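Local coordinates for predicted HD superfamily hydrolase (uncultured Thermotogales bacterium, PDB 2PQ7) that probably acts as a metal-dependent hydrolase of the HD superfamily and binds a pair of iron ions, at the interface of chains A and B. Coordinates in Å, arbitrary orientation; residue numbers count along the deposited sequence, not the author numbering. Chains: chain A/B, Predicted HD superfamily hydrolase.

The interface of chains A and B. Residues chain A 137-141, 202; chain B 209, 212-213, 216.
The backbone N-H groups of A:Ala139 and A:Val140, at the start of helix 139-147, point across to the carboxylate of B:Glu216, near the end of helix 193-217 of the partner chain. In this HD-domain protein a carboxylate of one chain thus caps the N-terminus of a helix in the other, repeated by the two-fold symmetry of a dimer that may be the biological one. A:Gly138, with a positive phi, leads into the helix and leaves room for the carboxylate beside its CA. OE2 of B:Glu216 takes the N-H of A:Ala139 at 3.0 Å through its syn lone pair. OE1 accepts from N of A:Val140 at 2.9 Å, almost straight. That N-H comes in on the syn side of OE1, tilted 27° out of the carboxylate plane. OE1 of B:Glu216 also meets a water at 2.6 Å, which bridges to O of A:Ile137 and N of A:Ala141. A glutamate suits this place because its chain, extended beyond CG, carries a negative group to the helix start, where the helix dipole would favour it. A glutamine here, lacking the charge and turning an NH2 toward one backbone N-H, would probably leave that donor without its acceptor. A:Arg202 lays its guanidinium over the glutamate stem, NH2 lying 3.6 Å from CG of B:Glu216, with the two flat groups stacked 26° apart. Its NH1 donates to O of A:Ile137 at 3.2 Å, which steadies the guanidinium; the nearby positive charge may also favour the carboxylate without a direct salt bridge. The small side chain of A:Ala139 probably allows the close approach: its CB sits 3.9 Å above the centre of the broad apolar B:Phe209 ring and touches the aliphatic base of B:Arg212 at CB. In branched A:Val140, CG1 is anti to the backbone N (chi1 176°), leaving CG2 turned to the flat face of B:Phe213, 3.8 Å from CD2, and against CB of B:Glu216.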
ATOM      1  N   ILE A 137       8.529   0.755  -8.884  1.00 19.95           N
ATOM      2  CA  ILE A 137       7.114   1.095  -8.905  1.00 23.10           C
ATOM      3  C   ILE A 137       6.173  -0.078  -8.837  1.00 22.46           C
ATOM      4  O   ILE A 137       6.493  -1.202  -9.193  1.00 21.95           O
ATOM      5  CB  ILE A 137       6.742   1.955 -10.105  1.00 26.19           C
ATOM      6  CG1 ILE A 137       7.099   1.271 -11.417  1.00 25.27           C
ATOM      7  CG2 ILE A 137       7.426   3.308 -10.001  1.00 33.11           C
ATOM      8  CD1 ILE A 137       6.846   2.131 -12.643  1.00 29.30           C
ATOM      9  N   GLY A 138       4.957   0.185  -8.364  1.00 21.35           N
ATOM     10  CA  GLY A 138       3.970  -0.862  -8.250  1.00 19.37           C
ATOM     11  C   GLY A 138       3.534  -1.109  -6.811  1.00 19.95           C
ATOM     12  O   GLY A 138       3.932  -0.378  -5.893  1.00 21.74           O
ATOM     13  N   ALA A 139       2.758  -2.163  -6.629  1.00 20.59           N
ATOM     14  CA  ALA A 139       2.185  -2.513  -5.332  1.00 20.79           C
ATOM     15  C   ALA A 139       3.242  -2.901  -4.308  1.00 20.86           C
ATOM     16  O   ALA A 139       3.200  -2.470  -3.154  1.00 20.46           O
ATOM     17  CB  ALA A 139       1.197  -3.622  -5.492  1.00 21.98           C
ATOM     18  N   VAL A 140       4.234  -3.698  -4.703  1.00 19.18           N
ATOM     19  CA  VAL A 140       5.274  -4.101  -3.758  1.00 18.88           C
ATOM     20  C   VAL A 140       6.096  -2.901  -3.341  1.00 19.39           C
ATOM     21  O   VAL A 140       6.431  -2.760  -2.160  1.00 18.69           O
ATOM     22  CB  VAL A 140       6.174  -5.250  -4.309  1.00 21.38           C
ATOM     23  CG1 VAL A 140       7.289  -5.570  -3.331  1.00 20.93           C
ATOM     24  CG2 VAL A 140       5.349  -6.499  -4.581  1.00 19.34           C
ATOM     25  N   ALA A 141       6.419  -2.017  -4.288  1.00 19.37           N
ATOM     26  CA  ALA A 141       7.132  -0.776  -3.973  1.00 20.95           C
ATOM     27  C   ALA A 141       6.357   0.092  -2.937  1.00 20.32           C
ATOM     28  O   ALA A 141       6.952   0.631  -2.019  1.00 21.85           O
ATOM     29  CB  ALA A 141       7.391   0.014  -5.249  1.00 22.32           C
ATOM     30  N   ARG A 202       1.817   0.212 -13.854  1.00 20.54           N
ATOM     31  CA  ARG A 202       2.201   0.334 -12.455  1.00 22.01           C
ATOM     32  C   ARG A 202       2.128   1.768 -11.951  1.00 22.94           C
ATOM     33  O   ARG A 202       1.670   1.991 -10.823  1.00 22.24           O
ATOM     34  CB  ARG A 202       3.600  -0.208 -12.238  1.00 21.52           C
ATOM     35  CG  ARG A 202       3.644  -1.689 -12.382  1.00 17.98           C
ATOM     36  CD  ARG A 202       5.064  -2.139 -12.166  1.00 21.10           C
ATOM     37  NE  ARG A 202       5.201  -3.577 -12.322  1.00 19.88           N
ATOM     38  CZ  ARG A 202       6.218  -4.285 -11.844  1.00 20.03           C
ATOM     39  NH1 ARG A 202       7.161  -3.708 -11.122  1.00 19.42           N
ATOM     40  NH2 ARG A 202       6.225  -5.600 -11.985  1.00 18.75           N
TER
ATOM     41  N   PHE B 209      -4.864  -4.394  -5.394  1.00 20.17           N
ATOM     42  CA  PHE B 209      -3.583  -4.243  -4.721  1.00 18.29           C
ATOM     43  C   PHE B 209      -2.970  -5.619  -4.440  1.00 19.75           C
ATOM     44  O   PHE B 209      -1.777  -5.831  -4.709  1.00 19.06           O
ATOM     45  CB  PHE B 209      -3.698  -3.465  -3.407  1.00 17.24           C
ATOM     46  CG  PHE B 209      -2.360  -3.150  -2.789  1.00 17.07           C
ATOM     47  CD1 PHE B 209      -1.684  -4.105  -2.059  1.00 21.17           C
ATOM     48  CD2 PHE B 209      -1.758  -1.913  -2.988  1.00 22.13           C
ATOM     49  CE1 PHE B 209      -0.429  -3.823  -1.535  1.00 17.93           C
ATOM     50  CE2 PHE B 209      -0.531  -1.638  -2.455  1.00 20.13           C
ATOM     51  CZ  PHE B 209       0.136  -2.586  -1.744  1.00 18.91           C
ATOM     52  N   ARG B 212      -1.894  -7.466  -7.644  1.00 21.30           N
ATOM     53  CA  ARG B 212      -0.675  -6.880  -8.154  1.00 20.73           C
ATOM     54  C   ARG B 212       0.524  -7.255  -7.310  1.00 20.72           C
ATOM     55  O   ARG B 212       1.568  -7.569  -7.853  1.00 20.20           O
ATOM     56  CB  ARG B 212      -0.775  -5.348  -8.248  1.00 21.40           C
ATOM     57  CG  ARG B 212      -1.645  -4.850  -9.365  1.00 19.51           C
ATOM     58  CD  ARG B 212      -1.723  -3.324  -9.373  1.00 20.15           C
ATOM     59  NE  ARG B 212      -2.525  -2.911 -10.501  1.00 20.45           N
ATOM     60  CZ  ARG B 212      -2.059  -2.750 -11.731  1.00 22.19           C
ATOM     61  NH1 ARG B 212      -0.774  -2.969 -12.013  1.00 27.86           N
ATOM     62  NH2 ARG B 212      -2.899  -2.407 -12.708  1.00 23.83           N
ATOM     63  N   PHE B 213       0.380  -7.194  -5.992  1.00 18.77           N
ATOM     64  CA  PHE B 213       1.432  -7.574  -5.063  1.00 19.49           C
ATOM     65  C   PHE B 213       1.902  -8.991  -5.374  1.00 22.62           C
ATOM     66  O   PHE B 213       3.101  -9.234  -5.549  1.00 22.81           O
ATOM     67  CB  PHE B 213       0.928  -7.486  -3.615  1.00 21.38           C
ATOM     68  CG  PHE B 213       1.996  -7.639  -2.582  1.00 21.47           C
ATOM     69  CD1 PHE B 213       2.406  -8.893  -2.193  1.00 28.42           C
ATOM     70  CD2 PHE B 213       2.575  -6.549  -1.997  1.00 18.15           C
ATOM     71  CE1 PHE B 213       3.389  -9.039  -1.230  1.00 30.74           C
ATOM     72  CE2 PHE B 213       3.572  -6.678  -1.050  1.00 21.83           C
ATOM     73  CZ  PHE B 213       3.968  -7.920  -0.655  1.00 26.60           C
ATOM     74  N   GLU B 216       3.582  -9.278  -8.884  1.00 23.85           N
ATOM     75  CA  GLU B 216       4.918  -8.689  -8.873  1.00 26.20           C
ATOM     76  C   GLU B 216       5.916  -9.464  -8.037  1.00 29.27           C
ATOM     77  O   GLU B 216       7.104  -9.483  -8.345  1.00 29.77           O
ATOM     78  CB  GLU B 216       4.867  -7.277  -8.293  1.00 23.99           C
ATOM     79  CG  GLU B 216       4.096  -6.243  -9.128  1.00 24.07           C
ATOM     80  CD  GLU B 216       3.833  -4.950  -8.366  1.00 25.99           C
ATOM     81  OE1 GLU B 216       4.539  -4.691  -7.364  1.00 23.89           O
ATOM     82  OE2 GLU B 216       2.922  -4.187  -8.794  1.00 26.46           O
TER
HETATM   83  O   HOH W   1       6.472  -2.946  -7.071  1.00 20.98           O